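Local coordinates for MutT/nudix family protein (Streptococcus pneumoniae, PDB 4HFQ) that hydrolyses UDP-X compounds that are precursors of peptidoglycan biosynthesis, acting as a Nudix diphosphatase, at residues D91-P96 with I163-F168; R73-E78 with E188-V193; N109-I114 with F120-E125. All coordinates share one frame; numbering follows the deposited sequence. Where two conformers were deposited one is given.

Overall arrangement
From the N-terminal helices the chain enters the Nudix sheet, where strand 69-78 supplies the first half of contact 2. Strand 93-99 then opens contact 1. Helix 106-118 follows, and within six residues the next strand folds back on it, which closes the short loop of contact 3. Strand 163-170 returns beyond strand 81-87 and closes contact 1 around contact 3. Helix 184-194 closes contact 2 around both. The three loops are thus nested and none cross. Ala-74 links the set: its backbone N meets Pro-96 O, and its CB packs against Ile-114. Contacts 2 and 3 hold helices on the two faces of the sheet, and contact 1 joins two of its strands.

Contact 1 of 3, residues D91-P96 with I163-F168; sequences DSWALP and IADLQF. With PEG (di(hydroxyethyl)ether), chain R.
Trp-93 reaches across to Asp-165, Leu-166 and Gln-167 in a side-chain contact between two strands of the Nudix sheet that are not direct neighbours. Strand 81-87 lies between them and pairs with both. The backbones stay well apart, with Trp-93 CA 8.8 Å from Leu-166 CA. The indole spans the distance edge first. Its six-membered ring leads, and CH2 comes to 3.6 Å from Asp-165 OD2, which lies near the ring plane. Leu-166 presents its CA to the same rim. Gln-167 approaches obliquely, with NE2 3.7 Å from Trp-93 CH2 and its amide plane turned 67° from the ring.

The two polar side chains of segment 163-168 hold each other. Gln-167 NE2 donates to Asp-165 OD2 at 2.8 Å. The acceptor lies near the amide plane, but the donor comes in from above the carboxylate plane. The Gln-167 chain is extended beyond CG (chi2 178°), which carries the amide alongside Asp-165. A di(hydroxyethyl)ether molecule borders the site. Trp-93 NE1 gives its N-H to PEG O1 in the plane of the ring at 3.0 Å, with an angle of 154°. A weak bond joins Gln-167 NE2 to PEG O4 at 3.4 Å.

Ala-164 and Asp-165 form a classic beta bulge opposite Arg-86. Phe-169 meets the Trp-93 ring edge-to-face, and the indole also touches Pro-175. Arg-86 of strand 81-87 contacts Trp-93, while Pro-96 and Leu-166 pack on the end of helix 106-118.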
loop_
_atom_site.group_PDB
_atom_site.type_symbol
_atom_site.label_atom_id
_atom_site.label_comp_id
_atom_site.label_asym_id
_atom_site.label_seq_id
_atom_site.Cartn_x
_atom_site.Cartn_y
_atom_site.Cartn_z
ATOM N N ASP A 91 -24.458 2.388 -11.114
ATOM C CA ASP A 91 -25.635 1.769 -10.525
ATOM C C ASP A 91 -25.413 1.267 -9.099
ATOM O O ASP A 91 -26.355 0.839 -8.434
ATOM C CB ASP A 91 -26.127 0.628 -11.415
ATOM C CG ASP A 91 -25.203 -0.580 -11.399
ATOM O OD1 ASP A 91 -23.964 -0.424 -11.403
ATOM O OD2 ASP A 91 -25.719 -1.716 -11.386
ATOM N N SER A 92 -24.169 1.335 -8.625
ATOM C CA SER A 92 -23.819 0.723 -7.350
ATOM C C SER A 92 -23.278 1.731 -6.333
ATOM O O SER A 92 -22.980 2.874 -6.677
ATOM C CB SER A 92 -22.822 -0.410 -7.559
ATOM O OG SER A 92 -21.688 0.093 -8.215
ATOM N N TRP A 93 -23.141 1.276 -5.094
ATOM C CA TRP A 93 -22.971 2.159 -3.956
ATOM C C TRP A 93 -21.679 1.872 -3.255
ATOM O O TRP A 93 -21.222 0.732 -3.222
ATOM C CB TRP A 93 -24.118 1.923 -2.978
ATOM C CG TRP A 93 -25.472 2.288 -3.546
ATOM C CD1 TRP A 93 -26.274 1.534 -4.397
ATOM C CD2 TRP A 93 -26.218 3.513 -3.284
ATOM N NE1 TRP A 93 -27.433 2.213 -4.691
ATOM C CE2 TRP A 93 -27.469 3.400 -4.040
ATOM C CE3 TRP A 93 -25.988 4.644 -2.517
ATOM C CZ2 TRP A 93 -28.426 4.401 -4.013
ATOM C CZ3 TRP A 93 -26.955 5.654 -2.509
ATOM C CH2 TRP A 93 -28.151 5.524 -3.236
ATOM N N ALA A 94 -21.112 2.906 -2.629
ATOM C CA ALA A 94 -19.889 2.721 -1.817
ATOM C C ALA A 94 -19.859 3.711 -0.674
ATOM O O ALA A 94 -20.617 4.680 -0.649
ATOM C CB ALA A 94 -18.631 2.879 -2.672
ATOM N N LEU A 95 -18.942 3.489 0.273
ATOM C CA LEU A 95 -18.694 4.491 1.316
ATOM C C LEU A 95 -18.088 5.724 0.648
ATOM O O LEU A 95 -17.316 5.577 -0.322
ATOM C CB LEU A 95 -17.692 3.973 2.358
ATOM C CG LEU A 95 -18.028 2.684 3.105
ATOM C CD1 LEU A 95 -16.840 2.227 3.936
ATOM C CD2 LEU A 95 -19.219 2.904 4.029
ATOM N N PRO A 96 -18.411 6.939 1.133
ATOM C CA PRO A 96 -17.761 8.134 0.586
ATOM C C PRO A 96 -16.240 8.018 0.697
ATOM O O PRO A 96 -15.729 7.409 1.629
ATOM C CB PRO A 96 -18.283 9.272 1.478
ATOM C CG PRO A 96 -19.596 8.755 1.996
ATOM C CD PRO A 96 -19.370 7.277 2.201
ATOM N N ILE A 163 -21.546 12.828 -7.682
ATOM C CA ILE A 163 -22.431 11.960 -6.900
ATOM C C ILE A 163 -23.904 12.150 -7.280
ATOM O O ILE A 163 -24.433 13.269 -7.224
ATOM C CB ILE A 163 -22.251 12.198 -5.376
ATOM C CG1 ILE A 163 -20.786 11.988 -4.945
ATOM C CG2 ILE A 163 -23.221 11.349 -4.555
ATOM C CD1 ILE A 163 -20.249 10.575 -5.085
ATOM N N ALA A 164 -24.541 11.039 -7.658
ATOM C CA ALA A 164 -25.969 11.032 -8.024
ATOM C C ALA A 164 -26.892 10.961 -6.817
ATOM O O ALA A 164 -27.962 11.568 -6.819
ATOM C CB ALA A 164 -26.267 9.872 -8.960
ATOM N N ASP A 165 -26.509 10.212 -5.790
ATOM C CA ASP A 165 -27.404 9.985 -4.659
ATOM C C ASP A 165 -26.627 9.630 -3.407
ATOM O O ASP A 165 -25.483 9.160 -3.479
ATOM C CB ASP A 165 -28.429 8.883 -4.999
ATOM C CG ASP A 165 -29.715 8.969 -4.163
ATOM O OD1 ASP A 165 -29.915 9.940 -3.413
ATOM O OD2 ASP A 165 -30.527 8.021 -4.265
ATOM N N LEU A 166 -27.251 9.905 -2.270
ATOM C CA LEU A 166 -26.738 9.580 -0.961
ATOM C C LEU A 166 -27.901 9.072 -0.140
ATOM O O LEU A 166 -28.948 9.740 -0.042
ATOM C CB LEU A 166 -26.122 10.822 -0.307
ATOM C CG LEU A 166 -25.555 10.683 1.116
ATOM C CD1 LEU A 166 -24.500 11.746 1.365
ATOM C CD2 LEU A 166 -26.652 10.768 2.178
ATOM N N GLN A 167 -27.728 7.902 0.448
ATOM C CA GLN A 167 -28.737 7.344 1.345
ATOM C C GLN A 167 -28.089 6.617 2.506
ATOM O O GLN A 167 -26.892 6.254 2.446
ATOM C CB GLN A 167 -29.672 6.376 0.607
ATOM C CG GLN A 167 -30.526 7.002 -0.488
ATOM C CD GLN A 167 -31.401 5.996 -1.212
ATOM O OE1 GLN A 167 -31.797 4.967 -0.648
ATOM N NE2 GLN A 167 -31.700 6.282 -2.477
ATOM N N PHE A 168 -28.876 6.376 3.550
ATOM C CA PHE A 168 -28.472 5.559 4.683
ATOM C C PHE A 168 -29.139 4.192 4.601
ATOM O O PHE A 168 -30.345 4.083 4.300
ATOM C CB PHE A 168 -28.798 6.259 6.004
ATOM C CG PHE A 168 -27.857 7.387 6.330
ATOM C CD1 PHE A 168 -27.991 8.628 5.727
ATOM C CD2 PHE A 168 -26.804 7.186 7.215
ATOM C CE1 PHE A 168 -27.094 9.652 6.011
ATOM C CE2 PHE A 168 -25.918 8.200 7.514
ATOM C CZ PHE A 168 -26.054 9.439 6.909
HETATM C C1 PEG R . -30.231 0.294 -5.382
HETATM O O1 PEG R . -29.162 0.438 -6.325
HETATM C C2 PEG R . -30.788 1.664 -5.012
HETATM O O2 PEG R . -31.377 1.584 -3.712
HETATM C C3 PEG R . -31.731 2.869 -3.202
HETATM C C4 PEG R . -33.246 2.997 -3.100
HETATM O O4 PEG R . -33.696 3.968 -4.054
#

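Contact 2 of 3, residues R73-E78 with E188-V193; sequences RAWIVE and ELLWQV. With SO4 (sulfate ion), chain F.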
loop_
_atom_site.group_PDB
_atom_site.type_symbol
_atom_site.label_atom_id
_atom_site.label_comp_id
_atom_site.label_asym_id
_atom_site.label_seq_id
_atom_site.Cartn_x
_atom_site.Cartn_y
_atom_site.Cartn_z
ATOM N N ARG A 73 -11.787 6.139 2.935
ATOM C CA ARG A 73 -13.231 5.929 2.985
ATOM C C ARG A 73 -13.756 6.406 4.319
ATOM O O ARG A 73 -13.045 6.367 5.334
ATOM C CB ARG A 73 -13.618 4.459 2.811
ATOM C CG ARG A 73 -13.229 3.846 1.472
ATOM C CD ARG A 73 -14.071 4.416 0.347
ATOM N NE ARG A 73 -13.330 4.383 -0.918
ATOM C CZ ARG A 73 -13.812 4.796 -2.082
ATOM N NH1 ARG A 73 -15.070 5.220 -2.186
ATOM N NH2 ARG A 73 -13.051 4.764 -3.161
ATOM N N ALA A 74 -15.020 6.847 4.307
ATOM C CA ALA A 74 -15.708 7.329 5.502
ATOM C C ALA A 74 -16.823 6.372 5.912
ATOM O O ALA A 74 -17.662 6.001 5.099
ATOM C CB ALA A 74 -16.298 8.706 5.243
ATOM N N TRP A 75 -16.816 6.036 7.195
ATOM C CA TRP A 75 -17.850 5.232 7.836
ATOM C C TRP A 75 -18.661 6.140 8.730
ATOM O O TRP A 75 -18.191 6.585 9.767
ATOM C CB TRP A 75 -17.181 4.129 8.625
ATOM C CG TRP A 75 -18.114 3.244 9.389
ATOM C CD1 TRP A 75 -18.533 3.369 10.711
ATOM C CD2 TRP A 75 -18.749 2.028 8.882
ATOM N NE1 TRP A 75 -19.350 2.313 11.047
ATOM C CE2 TRP A 75 -19.528 1.480 9.991
ATOM C CE3 TRP A 75 -18.743 1.358 7.654
ATOM C CZ2 TRP A 75 -20.273 0.319 9.854
ATOM C CZ3 TRP A 75 -19.496 0.189 7.540
ATOM C CH2 TRP A 75 -20.228 -0.323 8.627
ATOM N N ILE A 76 -19.866 6.462 8.255
ATOM C CA ILE A 76 -20.768 7.421 8.912
ATOM C C ILE A 76 -22.046 6.674 9.270
ATOM O O ILE A 76 -22.743 6.185 8.394
ATOM C CB ILE A 76 -21.085 8.567 7.928
ATOM C CG1 ILE A 76 -19.788 9.288 7.500
ATOM C CG2 ILE A 76 -22.098 9.541 8.535
ATOM C CD1 ILE A 76 -19.862 9.950 6.144
ATOM N N VAL A 77 -22.313 6.568 10.567
ATOM C CA VAL A 77 -23.517 5.854 11.038
ATOM C C VAL A 77 -24.490 6.818 11.691
ATOM O O VAL A 77 -24.099 7.585 12.567
ATOM C CB VAL A 77 -23.168 4.725 12.031
ATOM C CG1 VAL A 77 -24.427 4.086 12.634
ATOM C CG2 VAL A 77 -22.304 3.660 11.361
ATOM N N GLU A 78 -25.744 6.780 11.234
ATOM C CA GLU A 78 -26.818 7.580 11.830
ATOM C C GLU A 78 -28.023 6.671 11.970
ATOM O O GLU A 78 -28.395 5.979 11.027
ATOM C CB GLU A 78 -27.155 8.770 10.939
ATOM C CG GLU A 78 -26.035 9.785 10.860
ATOM C CD GLU A 78 -26.377 11.002 10.044
ATOM O OE1 GLU A 78 -27.561 11.187 9.675
ATOM O OE2 GLU A 78 -25.450 11.793 9.783
ATOM N N GLU A 188 -19.423 -5.535 6.872
ATOM C CA GLU A 188 -19.744 -6.325 8.056
ATOM C C GLU A 188 -18.634 -6.287 9.108
ATOM O O GLU A 188 -18.918 -6.164 10.307
ATOM C CB GLU A 188 -20.138 -7.750 7.656
ATOM C CG GLU A 188 -21.503 -7.769 6.960
ATOM C CD GLU A 188 -21.923 -9.121 6.400
ATOM O OE1 GLU A 188 -21.079 -10.023 6.283
ATOM O OE2 GLU A 188 -23.125 -9.265 6.065
ATOM N N LEU A 189 -17.386 -6.389 8.662
ATOM C CA LEU A 189 -16.220 -6.242 9.537
ATOM C C LEU A 189 -16.213 -4.881 10.220
ATOM O O LEU A 189 -16.009 -4.771 11.431
ATOM C CB LEU A 189 -14.939 -6.377 8.709
ATOM C CG LEU A 189 -13.889 -7.460 8.964
ATOM C CD1 LEU A 189 -14.469 -8.833 9.244
ATOM C CD2 LEU A 189 -12.956 -7.518 7.773
ATOM N N LEU A 190 -16.419 -3.838 9.420
ATOM C CA LEU A 190 -16.442 -2.466 9.921
ATOM C C LEU A 190 -17.505 -2.241 10.984
ATOM O O LEU A 190 -17.251 -1.564 11.963
ATOM C CB LEU A 190 -16.629 -1.480 8.772
ATOM C CG LEU A 190 -15.404 -1.362 7.863
ATOM C CD1 LEU A 190 -15.845 -0.710 6.571
ATOM C CD2 LEU A 190 -14.327 -0.553 8.579
ATOM N N TRP A 191 -18.676 -2.851 10.792
ATOM C CA TRP A 191 -19.731 -2.752 11.780
ATOM C C TRP A 191 -19.315 -3.341 13.105
ATOM O O TRP A 191 -19.559 -2.748 14.162
ATOM C CB TRP A 191 -20.982 -3.427 11.230
ATOM C CG TRP A 191 -22.168 -3.419 12.154
ATOM C CD1 TRP A 191 -22.585 -4.441 12.992
ATOM C CD2 TRP A 191 -23.138 -2.350 12.327
ATOM N NE1 TRP A 191 -23.715 -4.071 13.681
ATOM C CE2 TRP A 191 -24.106 -2.830 13.315
ATOM C CE3 TRP A 191 -23.304 -1.083 11.778
ATOM C CZ2 TRP A 191 -25.182 -2.057 13.723
ATOM C CZ3 TRP A 191 -24.392 -0.314 12.196
ATOM C CH2 TRP A 191 -25.308 -0.791 13.150
ATOM N N GLN A 192 -18.638 -4.490 13.063
ATOM C CA GLN A 192 -18.145 -5.113 14.282
ATOM C C GLN A 192 -17.087 -4.257 14.991
ATOM O O GLN A 192 -17.093 -4.138 16.219
ATOM C CB GLN A 192 -17.625 -6.529 13.998
ATOM C CG GLN A 192 -18.704 -7.501 13.508
ATOM C CD GLN A 192 -19.875 -7.633 14.468
ATOM O OE1 GLN A 192 -21.050 -7.622 14.048
ATOM N NE2 GLN A 192 -19.577 -7.719 15.745
ATOM N N VAL A 193 -16.172 -3.646 14.227
ATOM C CA VAL A 193 -15.178 -2.740 14.830
ATOM C C VAL A 193 -15.870 -1.500 15.424
ATOM O O VAL A 193 -15.613 -1.099 16.558
ATOM C CB VAL A 193 -14.118 -2.275 13.801
ATOM C CG1 VAL A 193 -13.113 -1.338 14.463
ATOM C CG2 VAL A 193 -13.382 -3.452 13.185
HETATM S S SO4 F . -17.049 7.492 -4.622
HETATM O O1 SO4 F . -17.923 7.600 -5.819
HETATM O O2 SO4 F . -15.903 8.415 -4.794
HETATM O O3 SO4 F . -17.805 7.850 -3.405
HETATM O O4 SO4 F . -16.553 6.107 -4.470
#
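Trp-75 of the central strand and Leu-190 of helix 184-194 make the closest approach here, with Trp-75 CZ3 3.5 Å from Leu-190 CB. This is a CH-pi contact. Leu-190 CB sits over one face of the indole, 3.7 Å from the centroid of the six-membered ring and 18° off its normal. Leu-190 CD1 adds a touch at Trp-75 CE3. Next along the helix, Trp-191 lays its backbone and ring beside the far end of the same indole. Trp-75 CZ2 meets the edge of the Trp-191 ring, 3.9 Å from CE3. Val-77 CG1 reaches Trp-191 CZ3 at 4.4 Å.

The Trp-75 side chain leaves the strand with CG anti to the backbone N (chi1 178°), which carries the indole out to the helix. Around this shell, Tyr-194 meets the Trp-75 ring, and Leu-128 of strand 120-132 touches both Trp-75 and Leu-190. Ala-74 instead packs on Ile-110 and Ile-114 of helix 106-118, as expected for a strand in the middle of the Nudix alpha-beta-alpha sandwich.

Arg-73 stands apart from the helix. Its NH1 binds sulfate O4 at 2.9 Å in the guanidinium plane and also bonds to Leu-95 O, while NE makes a salt bridge to Asp-71. The helix is therefore held to the sheet by aromatic and aliphatic surfaces, and the guanidinium of Arg-73, earlier in the strand, serves separate polar partners.

Contact 3 of 3, residues N109-I114 with F120-E125; sequences NILKEI and FKAKVE. With SO4 (sulfate ion), chain H.
Ile-110, Leu-111 and Ile-114 of the Nudix helix pack on Ala-122, Val-124 and the backbone of Phe-120 in the strand that follows it. This is the end of the loop-helix-loop Nudix motif, where the chain doubles back. Helix and strand run nearly antiparallel, at 154°. They come closest at Leu-111 and Ala-122, whose CA atoms are 6.2 Å apart. Ala-122 CB points toward the helix and touches two branches there, Leu-111 CD2 at 3.8 Å and Ile-114 CD1 at 3.9 Å. Leu-111 CD2 also rests on Ala-122 O at 3.5 Å. Ile-110 and Leu-111 each lie at a slant across Val-124, which offers CG2 to both. Ile-110 CG2 meets it at 3.7 Å. The CB of Ile-110 points toward the strand, but the end of its side chain leads away. Ile-114 places CG2 anti to its own backbone N, and that branch touches Phe-120 O at 3.6 Å. The Phe-120 ring leads away from the helix.

Ile-110 and Ile-114 also face Ala-74 of the central strand, so one side of the helix seals against the sheet. Lys-112 points away from the strand. It forms a salt bridge with Glu-116 and a weak bond to a sulfate. One water ties the two backbones, donating to Leu-111 O at 2.8 Å and to Phe-120 O at 2.9 Å.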
loop_
_atom_site.group_PDB
_atom_site.type_symbol
_atom_site.label_atom_id
_atom_site.label_comp_id
_atom_site.label_asym_id
_atom_site.label_seq_id
_atom_site.Cartn_x
_atom_site.Cartn_y
_atom_site.Cartn_z
ATOM N N ASN A 109 -7.624 14.359 3.735
ATOM C CA ASN A 109 -8.149 13.766 2.514
ATOM C C ASN A 109 -9.569 13.247 2.688
ATOM O O ASN A 109 -10.428 13.535 1.856
ATOM C CB ASN A 109 -7.222 12.646 2.034
ATOM C CG ASN A 109 -6.243 13.115 0.979
ATOM O OD1 ASN A 109 -6.650 13.633 -0.043
ATOM N ND2 ASN A 109 -4.940 12.919 1.218
ATOM N N ILE A 110 -9.848 12.525 3.774
ATOM C CA ILE A 110 -11.202 11.994 3.921
ATOM C C ILE A 110 -12.204 13.115 4.189
ATOM O O ILE A 110 -13.309 13.066 3.671
ATOM C CB ILE A 110 -11.330 10.807 4.920
ATOM C CG1 ILE A 110 -12.685 10.102 4.741
ATOM C CG2 ILE A 110 -11.158 11.243 6.376
ATOM C CD1 ILE A 110 -13.015 9.692 3.314
ATOM N N LEU A 111 -11.815 14.128 4.960
ATOM C CA LEU A 111 -12.734 15.239 5.208
ATOM C C LEU A 111 -13.048 16.002 3.927
ATOM O O LEU A 111 -14.207 16.405 3.711
ATOM C CB LEU A 111 -12.181 16.184 6.273
ATOM C CG LEU A 111 -12.095 15.510 7.643
ATOM C CD1 LEU A 111 -11.440 16.441 8.657
ATOM C CD2 LEU A 111 -13.469 15.048 8.129
ATOM N N LYS A 112 -12.042 16.213 3.088
ATOM C CA LYS A 112 -12.226 16.894 1.811
ATOM C C LYS A 112 -13.204 16.104 0.941
ATOM O O LYS A 112 -14.169 16.671 0.393
ATOM C CB LYS A 112 -10.873 17.080 1.107
ATOM C CG LYS A 112 -10.956 17.701 -0.284
ATOM C CD LYS A 112 -9.554 17.915 -0.844
ATOM C CE LYS A 112 -9.564 18.664 -2.167
ATOM N NZ LYS A 112 -9.969 17.757 -3.263
ATOM N N GLU A 113 -13.007 14.795 0.849
ATOM C CA GLU A 113 -13.859 13.962 0.010
ATOM C C GLU A 113 -15.269 13.852 0.564
ATOM O O GLU A 113 -16.230 13.917 -0.205
ATOM C CB GLU A 113 -13.197 12.620 -0.285
ATOM C CG GLU A 113 -11.899 12.914 -1.022
ATOM C CD GLU A 113 -11.035 11.722 -1.318
ATOM O OE1 GLU A 113 -11.481 10.590 -1.108
ATOM O OE2 GLU A 113 -9.893 11.935 -1.777
ATOM N N ILE A 114 -15.420 13.760 1.882
ATOM C CA ILE A 114 -16.768 13.809 2.475
ATOM C C ILE A 114 -17.486 15.111 2.069
ATOM O O ILE A 114 -18.649 15.085 1.640
ATOM C CB ILE A 114 -16.727 13.708 3.996
ATOM C CG1 ILE A 114 -16.296 12.304 4.443
ATOM C CG2 ILE A 114 -18.111 14.042 4.587
ATOM C CD1 ILE A 114 -15.886 12.277 5.902
ATOM N N PHE A 120 -21.399 17.750 3.269
ATOM C CA PHE A 120 -21.277 17.983 4.708
ATOM C C PHE A 120 -19.857 18.174 5.216
ATOM O O PHE A 120 -18.918 17.499 4.766
ATOM C CB PHE A 120 -21.895 16.829 5.478
ATOM C CG PHE A 120 -23.395 16.809 5.430
ATOM C CD1 PHE A 120 -24.059 16.214 4.370
ATOM C CD2 PHE A 120 -24.138 17.387 6.453
ATOM C CE1 PHE A 120 -25.444 16.199 4.318
ATOM C CE2 PHE A 120 -25.531 17.373 6.410
ATOM C CZ PHE A 120 -26.177 16.775 5.343
ATOM N N LYS A 121 -19.708 19.098 6.158
ATOM C CA LYS A 121 -18.516 19.153 7.003
ATOM C C LYS A 121 -18.573 17.922 7.890
ATOM O O LYS A 121 -19.647 17.344 8.087
ATOM C CB LYS A 121 -18.530 20.406 7.875
ATOM C CG LYS A 121 -18.682 21.714 7.110
ATOM C CD LYS A 121 -17.386 22.171 6.470
ATOM C CE LYS A 121 -17.391 23.686 6.349
ATOM N NZ LYS A 121 -16.345 24.166 5.409
ATOM N N ALA A 122 -17.427 17.494 8.408
ATOM C CA ALA A 122 -17.389 16.286 9.217
ATOM C C ALA A 122 -16.243 16.314 10.211
ATOM O O ALA A 122 -15.398 17.201 10.166
ATOM C CB ALA A 122 -17.256 15.051 8.319
ATOM N N LYS A 123 -16.239 15.326 11.102
ATOM C CA LYS A 123 -15.203 15.103 12.094
ATOM C C LYS A 123 -14.721 13.669 11.880
ATOM O O LYS A 123 -15.543 12.788 11.638
ATOM C CB LYS A 123 -15.806 15.243 13.497
ATOM C CG LYS A 123 -14.956 14.703 14.632
ATOM C CD LYS A 123 -15.688 14.797 15.963
ATOM C CE LYS A 123 -15.044 13.897 17.007
ATOM N NZ LYS A 123 -13.574 14.101 17.114
ATOM N N VAL A 124 -13.405 13.453 11.944
ATOM C CA VAL A 124 -12.840 12.098 12.020
ATOM C C VAL A 124 -12.777 11.695 13.479
ATOM O O VAL A 124 -12.139 12.365 14.292
ATOM C CB VAL A 124 -11.429 12.002 11.394
ATOM C CG1 VAL A 124 -10.817 10.624 11.656
ATOM C CG2 VAL A 124 -11.501 12.330 9.909
ATOM N N GLU A 125 -13.432 10.583 13.796
ATOM C CA GLU A 125 -13.460 10.060 15.156
ATOM C C GLU A 125 -12.384 9.006 15.430
ATOM O O GLU A 125 -11.795 9.000 16.505
ATOM C CB GLU A 125 -14.854 9.511 15.484
ATOM C CG GLU A 125 -15.946 10.573 15.373
ATOM C CD GLU A 125 -17.354 10.030 15.586
ATOM O OE1 GLU A 125 -17.757 9.076 14.882
ATOM O OE2 GLU A 125 -18.090 10.597 16.438
HETATM S S SO4 H . -7.257 20.258 -4.959
HETATM O O1 SO4 H . -6.606 20.258 -6.287
HETATM O O2 SO4 H . -8.731 20.156 -5.135
HETATM O O3 SO4 H . -6.764 19.089 -4.202
HETATM O O4 SO4 H . -6.948 21.514 -4.254
HETATM O O HOH W 1 -16.184 17.001 5.657
#